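Local coordinates for protein 5-formaminoimidazole-4-carboxamide-1-(beta)-D-ribofuranosyl 5'-monophosphate synthetase (Methanocaldococcus jannaschii, PDB 2R7L) that catalyses the ATP- and formate-dependent formylation of AICAR to FAICAR, a folate-independent step of purine biosynthesis, as a homohexameric ligase of the ATP-grasp superfamily, at residues 116-121 with 288-293; 144-149 with 174-179; 50-55 with 64-69. All coordinates share one frame; numbering follows the deposited sequence.

Contact 1 of 3, residues 116-121 with 288-293; sequences RRILRW and PGMIGP
With CG1 swung opposite the backbone N (chi1 -151°) and the chain then fully extended, Ile-118 sends CD1 out to meet Met-290. Met-290 answers with a folded chain: it sets out from the backbone away from 116-121, but bends at chi2 (-87°) and again at chi3 turn the thioether back, so that the terminal methyl faces the isoleucine. The two side chains cross at about a right angle. Ile-118 CD1 lies 3.7 Å from Met-290 CE and 3.9 Å from Met-290 SD, while Ile-118 CG2 is more distant, 4.2 Å from Met-290 CE. This joins the connection between helices 101-106 and 125-135 to the loop leading into strand 292-300, part of the five-stranded antiparallel sheet of the ATP-grasp part of the chain. Ala-282 of helix 268-285 touches both side chains, and Val-279 packs on Met-290 as well. No hydrogen bond spans the two segments. Beside the apolar pair, Ile-118 CD1 comes within 3.9 Å of Gly-289 O, and that buried carbonyl accepts a hydrogen bond from Asn-115 ND2. Gly-289 itself has backbone angles at which a side chain would press against the preceding carbonyl oxygen.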
loop_
_atom_site.group_PDB
_atom_site.type_symbol
_atom_site.label_atom_id
_atom_site.label_comp_id
_atom_site.label_asym_id
_atom_site.label_seq_id
_atom_site.Cartn_x
_atom_site.Cartn_y
_atom_site.Cartn_z
ATOM N N ARG A 116 -13.090 -26.936 -20.395
ATOM C CA ARG A 116 -14.519 -27.219 -20.485
ATOM C C ARG A 116 -14.860 -28.706 -20.374
ATOM O O ARG A 116 -15.867 -29.072 -19.770
ATOM C CB ARG A 116 -15.041 -26.691 -21.818
ATOM C CG ARG A 116 -16.501 -26.353 -21.843
ATOM C CD ARG A 116 -16.888 -25.935 -23.242
ATOM N NE ARG A 116 -18.036 -25.038 -23.248
ATOM C CZ ARG A 116 -17.961 -23.732 -23.469
ATOM N NH1 ARG A 116 -16.784 -23.164 -23.713
ATOM N NH2 ARG A 116 -19.062 -22.995 -23.455
ATOM N N ARG A 117 -14.028 -29.552 -20.974
ATOM C CA ARG A 117 -14.276 -30.991 -21.001
ATOM C C ARG A 117 -14.190 -31.602 -19.599
ATOM O O ARG A 117 -14.928 -32.529 -19.268
ATOM C CB ARG A 117 -13.275 -31.693 -21.927
ATOM C CG ARG A 117 -13.305 -31.253 -23.392
ATOM C CD ARG A 117 -14.507 -31.813 -24.157
ATOM N NE ARG A 117 -15.601 -30.847 -24.245
ATOM C CZ ARG A 117 -16.758 -31.070 -24.864
ATOM N NH1 ARG A 117 -16.990 -32.236 -25.457
ATOM N NH2 ARG A 117 -17.688 -30.123 -24.886
ATOM N N ILE A 118 -13.295 -31.065 -18.776
ATOM C CA ILE A 118 -12.983 -31.671 -17.489
ATOM C C ILE A 118 -14.034 -31.392 -16.418
ATOM O O ILE A 118 -13.999 -31.975 -15.338
ATOM C CB ILE A 118 -11.574 -31.274 -17.000
ATOM C CG1 ILE A 118 -10.992 -32.375 -16.118
ATOM C CG2 ILE A 118 -11.595 -29.920 -16.295
ATOM C CD1 ILE A 118 -9.626 -32.069 -15.588
ATOM N N LEU A 119 -14.988 -30.523 -16.723
ATOM C CA LEU A 119 -16.055 -30.233 -15.782
ATOM C C LEU A 119 -16.938 -31.464 -15.585
ATOM O O LEU A 119 -17.665 -31.573 -14.596
ATOM C CB LEU A 119 -16.892 -29.042 -16.262
ATOM C CG LEU A 119 -16.181 -27.683 -16.382
ATOM C CD1 LEU A 119 -17.165 -26.598 -16.793
ATOM C CD2 LEU A 119 -15.478 -27.301 -15.088
ATOM N N ARG A 120 -16.867 -32.385 -16.537
ATOM C CA ARG A 120 -17.670 -33.594 -16.490
ATOM C C ARG A 120 -17.020 -34.613 -15.563
ATOM O O ARG A 120 -17.700 -35.413 -14.928
ATOM C CB ARG A 120 -17.840 -34.175 -17.893
ATOM C CG ARG A 120 -19.142 -34.913 -18.070
ATOM C CD ARG A 120 -19.317 -35.413 -19.480
ATOM N NE ARG A 120 -20.202 -34.582 -20.299
ATOM C CZ ARG A 120 -21.437 -34.224 -19.960
ATOM N NH1 ARG A 120 -22.160 -33.489 -20.792
ATOM N NH2 ARG A 120 -21.948 -34.583 -18.790
ATOM N N TRP A 121 -15.698 -34.564 -15.475
ATOM C CA TRP A 121 -14.964 -35.445 -14.582
ATOM C C TRP A 121 -15.111 -35.071 -13.105
ATOM O O TRP A 121 -14.663 -35.807 -12.226
ATOM C CB TRP A 121 -13.494 -35.484 -14.983
ATOM C CG TRP A 121 -13.251 -36.290 -16.219
ATOM C CD1 TRP A 121 -13.771 -36.066 -17.465
ATOM C CD2 TRP A 121 -12.434 -37.460 -16.330
ATOM N NE1 TRP A 121 -13.320 -37.024 -18.343
ATOM C CE2 TRP A 121 -12.500 -37.891 -17.670
ATOM C CE3 TRP A 121 -11.650 -38.184 -15.423
ATOM C CZ2 TRP A 121 -11.812 -39.014 -18.125
ATOM C CZ3 TRP A 121 -10.964 -39.296 -15.876
ATOM C CH2 TRP A 121 -11.050 -39.701 -17.215
ATOM N N PRO A 288 -6.385 -30.295 -22.233
ATOM C CA PRO A 288 -5.028 -30.151 -21.692
ATOM C C PRO A 288 -4.889 -30.391 -20.188
ATOM O O PRO A 288 -3.816 -30.163 -19.629
ATOM C CB PRO A 288 -4.698 -28.693 -21.998
ATOM C CG PRO A 288 -6.012 -28.003 -21.940
ATOM C CD PRO A 288 -7.048 -28.991 -22.400
ATOM N N GLY A 289 -5.955 -30.847 -19.538
ATOM C CA GLY A 289 -5.890 -31.149 -18.113
ATOM C C GLY A 289 -6.574 -30.090 -17.273
ATOM O O GLY A 289 -7.588 -29.517 -17.681
ATOM N N MET A 290 -6.016 -29.832 -16.094
ATOM C CA MET A 290 -6.543 -28.803 -15.203
ATOM C C MET A 290 -6.118 -27.432 -15.707
ATOM O O MET A 290 -4.971 -27.239 -16.105
ATOM C CB MET A 290 -6.025 -29.014 -13.778
ATOM C CG MET A 290 -6.239 -30.428 -13.248
ATOM S SD MET A 290 -7.837 -30.706 -12.459
ATOM C CE MET A 290 -8.854 -29.410 -13.156
ATOM N N ILE A 291 -7.047 -26.485 -15.708
ATOM C CA ILE A 291 -6.718 -25.117 -16.092
ATOM C C ILE A 291 -7.225 -24.156 -15.028
ATOM O O ILE A 291 -8.430 -24.003 -14.835
ATOM C CB ILE A 291 -7.304 -24.745 -17.478
ATOM C CG1 ILE A 291 -6.797 -25.708 -18.562
ATOM C CG2 ILE A 291 -6.975 -23.303 -17.838
ATOM C CD1 ILE A 291 -5.299 -25.681 -18.784
ATOM N N GLY A 292 -6.298 -23.519 -14.322
ATOM C CA GLY A 292 -6.671 -22.567 -13.296
ATOM C C GLY A 292 -6.974 -23.212 -11.956
ATOM O O GLY A 292 -6.229 -24.082 -11.493
ATOM N N PRO A 293 -8.070 -22.778 -11.319
ATOM C CA PRO A 293 -8.415 -23.218 -9.975
ATOM C C PRO A 293 -8.895 -24.667 -9.895
ATOM O O PRO A 293 -9.729 -25.101 -10.702
ATOM C CB PRO A 293 -9.546 -22.269 -9.580
ATOM C CG PRO A 293 -10.169 -21.866 -10.864
ATOM C CD PRO A 293 -9.047 -21.815 -11.859
#

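Contact 2 of 3, residues 144-149 with 174-179; sequences ESPEDI and EFYKKA
Pro-146 sets CG over one face of the Phe-175 ring, and next to it Glu-147 reaches the hydroxyl end of Tyr-176. The proline contact is a CH-pi interaction: Pro-146 CG stands 3.6 Å from the centroid of the Phe-175 ring, only 15° off the ring normal, and its closest atom there is Phe-175 CE2 at 3.5 Å. Phe-175 presents this face because its CG lies opposite the backbone N (chi1 178°), directing the ring from the helix toward the loop. Pro-146 CB spans both aromatics, 3.8 Å from Phe-175 CD2 and 3.5 Å from Tyr-176 OH. Glu-147 and Tyr-176 approach at about a right angle, the carboxylate plane turned 30° from the ring. Tyr-176 OH donates to the syn lone pair of Glu-147 OE2 at 2.6 Å, and this oxygen sits at the ring edge, in its plane. A bend at chi2 of Glu-147 brings the carboxylate round to the tyrosine; this solvent-exposed hydrogen bond borders the proline-phenylalanine packing. In the ATP-grasp part of the chain, the side chain of Phe-175 is about 6 Å from that of Phe-157 of the ATP site. The contact lays the loop between strands 142-143 and 153-156 against helix 172-184, beside the smaller four-stranded antiparallel sheet, where Ile-198 of strand 197-200 touches Pro-146 and Phe-175, and Phe-167 of strand 167-169 meets Phe-175 edge-to-face.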
loop_
_atom_site.group_PDB
_atom_site.type_symbol
_atom_site.label_atom_id
_atom_site.label_comp_id
_atom_site.label_asym_id
_atom_site.label_seq_id
_atom_site.Cartn_x
_atom_site.Cartn_y
_atom_site.Cartn_z
ATOM N N GLU A 144 -18.939 -51.954 -1.747
ATOM C CA GLU A 144 -19.891 -52.320 -2.800
ATOM C C GLU A 144 -21.326 -52.458 -2.294
ATOM O O GLU A 144 -22.270 -52.069 -2.984
ATOM C CB GLU A 144 -19.447 -53.600 -3.517
ATOM C CG GLU A 144 -17.990 -53.594 -3.978
ATOM C CD GLU A 144 -17.649 -52.407 -4.870
ATOM O OE1 GLU A 144 -16.582 -51.787 -4.656
ATOM O OE2 GLU A 144 -18.448 -52.092 -5.781
ATOM N N SER A 145 -21.492 -52.998 -1.088
ATOM C CA SER A 145 -22.828 -53.152 -0.508
ATOM C C SER A 145 -22.815 -53.076 1.014
ATOM O O SER A 145 -21.773 -53.256 1.639
ATOM C CB SER A 145 -23.466 -54.469 -0.968
ATOM O OG SER A 145 -22.634 -55.574 -0.660
ATOM N N PRO A 146 -23.982 -52.792 1.615
ATOM C CA PRO A 146 -24.145 -52.759 3.064
ATOM C C PRO A 146 -23.576 -53.990 3.776
ATOM O O PRO A 146 -23.210 -53.910 4.947
ATOM C CB PRO A 146 -25.660 -52.698 3.243
ATOM C CG PRO A 146 -26.156 -52.041 2.007
ATOM C CD PRO A 146 -25.228 -52.451 0.905
ATOM N N GLU A 147 -23.484 -55.114 3.071
ATOM C CA GLU A 147 -22.964 -56.349 3.665
ATOM C C GLU A 147 -21.440 -56.357 3.813
ATOM O O GLU A 147 -20.883 -57.207 4.508
ATOM C CB GLU A 147 -23.440 -57.581 2.876
ATOM C CG GLU A 147 -24.868 -58.024 3.208
ATOM C CD GLU A 147 -25.915 -56.981 2.831
ATOM O OE1 GLU A 147 -25.765 -56.339 1.769
ATOM O OE2 GLU A 147 -26.892 -56.802 3.593
ATOM N N ASP A 148 -20.767 -55.406 3.172
ATOM C CA ASP A 148 -19.310 -55.359 3.204
ATOM C C ASP A 148 -18.761 -54.495 4.347
ATOM O O ASP A 148 -17.548 -54.447 4.566
ATOM C CB ASP A 148 -18.763 -54.884 1.858
ATOM C CG ASP A 148 -18.943 -55.915 0.757
ATOM O OD1 ASP A 148 -18.419 -57.043 0.906
ATOM O OD2 ASP A 148 -19.598 -55.596 -0.262
ATOM N N ILE A 149 -19.660 -53.832 5.075
ATOM C CA ILE A 149 -19.276 -52.932 6.161
ATOM C C ILE A 149 -18.527 -53.689 7.252
ATOM O O ILE A 149 -19.057 -54.633 7.835
ATOM C CB ILE A 149 -20.504 -52.254 6.812
ATOM C CG1 ILE A 149 -21.116 -51.185 5.911
ATOM C CG2 ILE A 149 -20.103 -51.590 8.113
ATOM C CD1 ILE A 149 -21.067 -51.481 4.450
ATOM N N GLU A 174 -26.864 -51.744 11.307
ATOM C CA GLU A 174 -27.081 -50.316 11.504
ATOM C C GLU A 174 -27.435 -49.609 10.198
ATOM O O GLU A 174 -28.299 -48.732 10.169
ATOM C CB GLU A 174 -25.863 -49.663 12.144
ATOM C CG GLU A 174 -25.986 -48.162 12.236
ATOM C CD GLU A 174 -25.091 -47.570 13.298
ATOM O OE1 GLU A 174 -23.913 -47.984 13.396
ATOM O OE2 GLU A 174 -25.576 -46.682 14.032
ATOM N N PHE A 175 -26.777 -50.006 9.112
ATOM C CA PHE A 175 -27.090 -49.437 7.810
ATOM C C PHE A 175 -28.593 -49.482 7.517
ATOM O O PHE A 175 -29.179 -48.477 7.108
ATOM C CB PHE A 175 -26.309 -50.145 6.697
ATOM C CG PHE A 175 -26.627 -49.632 5.320
ATOM C CD1 PHE A 175 -25.740 -48.803 4.651
ATOM C CD2 PHE A 175 -27.823 -49.962 4.701
ATOM C CE1 PHE A 175 -26.037 -48.324 3.390
ATOM C CE2 PHE A 175 -28.128 -49.481 3.442
ATOM C CZ PHE A 175 -27.233 -48.661 2.784
ATOM N N TYR A 176 -29.216 -50.643 7.725
ATOM C CA TYR A 176 -30.641 -50.797 7.410
ATOM C C TYR A 176 -31.543 -50.117 8.430
ATOM O O TYR A 176 -32.593 -49.572 8.081
ATOM C CB TYR A 176 -31.025 -52.273 7.250
ATOM C CG TYR A 176 -30.342 -52.958 6.090
ATOM C CD1 TYR A 176 -30.633 -52.605 4.783
ATOM C CD2 TYR A 176 -29.407 -53.956 6.306
ATOM C CE1 TYR A 176 -30.008 -53.224 3.719
ATOM C CE2 TYR A 176 -28.777 -54.581 5.246
ATOM C CZ TYR A 176 -29.083 -54.209 3.954
ATOM O OH TYR A 176 -28.462 -54.839 2.891
ATOM N N LYS A 177 -31.133 -50.144 9.691
ATOM C CA LYS A 177 -31.874 -49.448 10.733
ATOM C C LYS A 177 -32.001 -47.972 10.352
ATOM O O LYS A 177 -33.088 -47.395 10.410
ATOM C CB LYS A 177 -31.167 -49.609 12.085
ATOM C CG LYS A 177 -32.042 -49.348 13.309
ATOM C CD LYS A 177 -32.172 -47.861 13.612
ATOM C CE LYS A 177 -33.022 -47.614 14.853
ATOM N NZ LYS A 177 -33.281 -46.159 15.063
ATOM N N LYS A 178 -30.886 -47.376 9.935
ATOM C CA LYS A 178 -30.858 -45.957 9.579
ATOM C C LYS A 178 -31.511 -45.643 8.238
ATOM O O LYS A 178 -32.245 -44.662 8.114
ATOM C CB LYS A 178 -29.431 -45.411 9.624
ATOM C CG LYS A 178 -29.054 -44.904 10.999
ATOM C CD LYS A 178 -27.568 -44.708 11.143
ATOM C CE LYS A 178 -27.253 -44.181 12.526
ATOM N NZ LYS A 178 -25.841 -43.745 12.628
ATOM N N ALA A 179 -31.235 -46.470 7.235
ATOM C CA ALA A 179 -31.890 -46.314 5.944
ATOM C C ALA A 179 -33.404 -46.285 6.132
ATOM O O ALA A 179 -34.076 -45.381 5.640
ATOM C CB ALA A 179 -31.488 -47.432 5.004
#

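Contact 3 of 3, residues 50-55 with 64-69; sequences GRDVPY and FIYVDN
Asp-52 and Tyr-66 supply the polar link, a hydrogen bond in which Tyr-66 OH donates to Asp-52 OD2 at 2.4 Å, shorter than usual and a length to be read with caution. The acceptor lies in the plane of the tyrosine ring at its edge, whereas the carboxylate plane stands almost perpendicular to the ring, at 83° to it. Asp-52 CG sits between its own backbone N and carbonyl carbon (chi1 58°), which aims the carboxylate at strand 63-66. Lys-56 is a second, long and weak ionic partner of OD2. The apolar contact is Tyr-55 CB on Phe-64 CE1 at 3.9 Å. Separately, the backbone Tyr-55 O lies at the phenylalanine ring edge, in plane, 3.9 Å from Phe-64 CZ. The Tyr-55 ring itself leads off, its hydroxyl bonding Glu-265 of a neighbouring subunit. All lie within the beta-alpha-beta unit of strand 43-47, helix 53-57 and strand 63-66, with Thr-47 touching Asp-52, Phe-64 and Tyr-66. A phenylalanine in place of Tyr-66 would probably leave the Asp-52 carboxylate without its hydroxyl donor. Chemically, a buried carboxylate just before helix 53-57 accepts a hydrogen bond from the phenol of Tyr-66, and its negative charge would probably polarise that hydroxyl.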
loop_
_atom_site.group_PDB
_atom_site.type_symbol
_atom_site.label_atom_id
_atom_site.label_comp_id
_atom_site.label_asym_id
_atom_site.label_seq_id
_atom_site.Cartn_x
_atom_site.Cartn_y
_atom_site.Cartn_z
ATOM N N GLY A 50 -34.195 -9.716 -6.361
ATOM C CA GLY A 50 -34.166 -10.454 -5.108
ATOM C C GLY A 50 -32.795 -10.975 -4.703
ATOM O O GLY A 50 -32.558 -11.240 -3.523
ATOM N N ARG A 51 -31.893 -11.123 -5.674
ATOM C CA ARG A 51 -30.556 -11.667 -5.416
ATOM C C ARG A 51 -29.395 -10.769 -5.882
ATOM O O ARG A 51 -28.259 -11.235 -6.022
ATOM C CB ARG A 51 -30.427 -13.049 -6.058
ATOM C CG ARG A 51 -31.391 -14.090 -5.485
ATOM C CD ARG A 51 -31.098 -15.479 -6.023
ATOM N NE ARG A 51 -29.815 -16.007 -5.556
ATOM C CZ ARG A 51 -29.401 -17.255 -5.764
ATOM N NH1 ARG A 51 -30.175 -18.109 -6.427
ATOM N NH2 ARG A 51 -28.220 -17.655 -5.308
ATOM N N ASP A 52 -29.677 -9.488 -6.114
ATOM C CA ASP A 52 -28.689 -8.580 -6.705
ATOM C C ASP A 52 -28.023 -7.656 -5.693
ATOM O O ASP A 52 -26.955 -7.106 -5.961
ATOM C CB ASP A 52 -29.298 -7.769 -7.866
ATOM C CG ASP A 52 -30.499 -6.942 -7.445
ATOM O OD1 ASP A 52 -31.101 -7.236 -6.394
ATOM O OD2 ASP A 52 -30.850 -5.994 -8.177
ATOM N N VAL A 53 -28.651 -7.499 -4.532
ATOM C CA VAL A 53 -28.168 -6.581 -3.501
ATOM C C VAL A 53 -26.690 -6.726 -3.107
ATOM O O VAL A 53 -25.991 -5.723 -2.982
ATOM C CB VAL A 53 -29.049 -6.633 -2.237
ATOM C CG1 VAL A 53 -28.410 -5.839 -1.109
ATOM C CG2 VAL A 53 -30.427 -6.087 -2.543
ATOM N N PRO A 54 -26.208 -7.964 -2.900
ATOM C CA PRO A 54 -24.817 -8.104 -2.463
ATOM C C PRO A 54 -23.835 -7.558 -3.499
ATOM O O PRO A 54 -22.811 -6.976 -3.143
ATOM C CB PRO A 54 -24.642 -9.625 -2.332
ATOM C CG PRO A 54 -26.034 -10.169 -2.199
ATOM C CD PRO A 54 -26.872 -9.271 -3.046
ATOM N N TYR A 55 -24.164 -7.750 -4.770
ATOM C CA TYR A 55 -23.317 -7.339 -5.886
ATOM C C TYR A 55 -23.407 -5.845 -6.150
ATOM O O TYR A 55 -22.481 -5.247 -6.697
ATOM C CB TYR A 55 -23.675 -8.175 -7.118
ATOM C CG TYR A 55 -23.619 -9.616 -6.717
ATOM C CD1 TYR A 55 -22.400 -10.266 -6.625
ATOM C CD2 TYR A 55 -24.767 -10.303 -6.319
ATOM C CE1 TYR A 55 -22.318 -11.565 -6.201
ATOM C CE2 TYR A 55 -24.690 -11.619 -5.889
ATOM C CZ TYR A 55 -23.458 -12.241 -5.834
ATOM O OH TYR A 55 -23.335 -13.544 -5.407
ATOM N N PHE A 64 -24.702 -5.186 -15.114
ATOM C CA PHE A 64 -25.598 -6.275 -14.725
ATOM C C PHE A 64 -26.407 -6.775 -15.915
ATOM O O PHE A 64 -26.980 -5.979 -16.661
ATOM C CB PHE A 64 -26.561 -5.823 -13.630
ATOM C CG PHE A 64 -25.889 -5.486 -12.338
ATOM C CD1 PHE A 64 -25.488 -6.488 -11.470
ATOM C CD2 PHE A 64 -25.647 -4.165 -11.990
ATOM C CE1 PHE A 64 -24.867 -6.182 -10.278
ATOM C CE2 PHE A 64 -25.022 -3.851 -10.798
ATOM C CZ PHE A 64 -24.632 -4.864 -9.940
ATOM N N ILE A 65 -26.444 -8.092 -16.092
ATOM C CA ILE A 65 -27.388 -8.730 -17.011
ATOM C C ILE A 65 -28.446 -9.454 -16.190
ATOM O O ILE A 65 -28.192 -10.546 -15.685
ATOM C CB ILE A 65 -26.697 -9.762 -17.917
ATOM C CG1 ILE A 65 -25.573 -9.109 -18.716
ATOM C CG2 ILE A 65 -27.708 -10.416 -18.849
ATOM C CD1 ILE A 65 -24.845 -10.061 -19.652
ATOM N N TYR A 66 -29.615 -8.838 -16.035
ATOM C CA TYR A 66 -30.710 -9.448 -15.286
ATOM C C TYR A 66 -31.422 -10.559 -16.068
ATOM O O TYR A 66 -31.703 -10.415 -17.257
ATOM C CB TYR A 66 -31.725 -8.389 -14.862
ATOM C CG TYR A 66 -31.295 -7.573 -13.675
ATOM C CD1 TYR A 66 -31.847 -7.793 -12.421
ATOM C CD2 TYR A 66 -30.329 -6.582 -13.801
ATOM C CE1 TYR A 66 -31.453 -7.048 -11.327
ATOM C CE2 TYR A 66 -29.923 -5.834 -12.711
ATOM C CZ TYR A 66 -30.489 -6.071 -11.479
ATOM O OH TYR A 66 -30.087 -5.330 -10.393
ATOM N N VAL A 67 -31.695 -11.672 -15.389
ATOM C CA VAL A 67 -32.500 -12.755 -15.952
ATOM C C VAL A 67 -33.729 -12.985 -15.077
ATOM O O VAL A 67 -33.743 -12.606 -13.907
ATOM C CB VAL A 67 -31.706 -14.072 -16.085
ATOM C CG1 VAL A 67 -30.679 -13.963 -17.186
ATOM C CG2 VAL A 67 -31.052 -14.456 -14.755
ATOM N N ASP A 68 -34.767 -13.592 -15.647
ATOM C CA ASP A 68 -35.989 -13.866 -14.894
ATOM C C ASP A 68 -35.728 -14.893 -13.797
ATOM O O ASP A 68 -36.190 -14.746 -12.664
ATOM C CB ASP A 68 -37.101 -14.348 -15.829
ATOM C CG ASP A 68 -37.778 -13.204 -16.564
ATOM O OD1 ASP A 68 -38.068 -13.364 -17.770
ATOM O OD2 ASP A 68 -38.013 -12.146 -15.938
ATOM N N ASN A 69 -34.976 -15.927 -14.159
ATOM C CA ASN A 69 -34.527 -16.964 -13.241
ATOM C C ASN A 69 -33.160 -17.406 -13.726
ATOM O O ASN A 69 -32.901 -17.384 -14.933
ATOM C CB ASN A 69 -35.488 -18.159 -13.264
ATOM C CG ASN A 69 -36.851 -17.828 -12.677
ATOM O OD1 ASN A 69 -37.002 -17.693 -11.460
ATOM N ND2 ASN A 69 -37.855 -17.702 -13.542
#

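In the fold
Contact 3 closes first along the chain, joining the start of helix 53-57 to strand 63-66, outermost of the four-stranded parallel sheet within this chain. The other two follow in the ATP-grasp part, where contact 2 lies within the chain span that contact 1 brings together. Contact 1 is the most central, at the five-stranded antiparallel sheet; contact 2 packs a loop and helix 172-184 beside the smaller four-stranded antiparallel sheet. None touches another: the centre of contact 1 is about 35 Å from that of contact 2 and about 28 Å from that of contact 3, and contacts 2 and 3 have centres about 44 Å apart. Each lies at a different sheet, and the AICAR pocket draws on both the parallel-sheet region (His-27, Ser-94) and the ATP-grasp part (Arg-228, Asn-258).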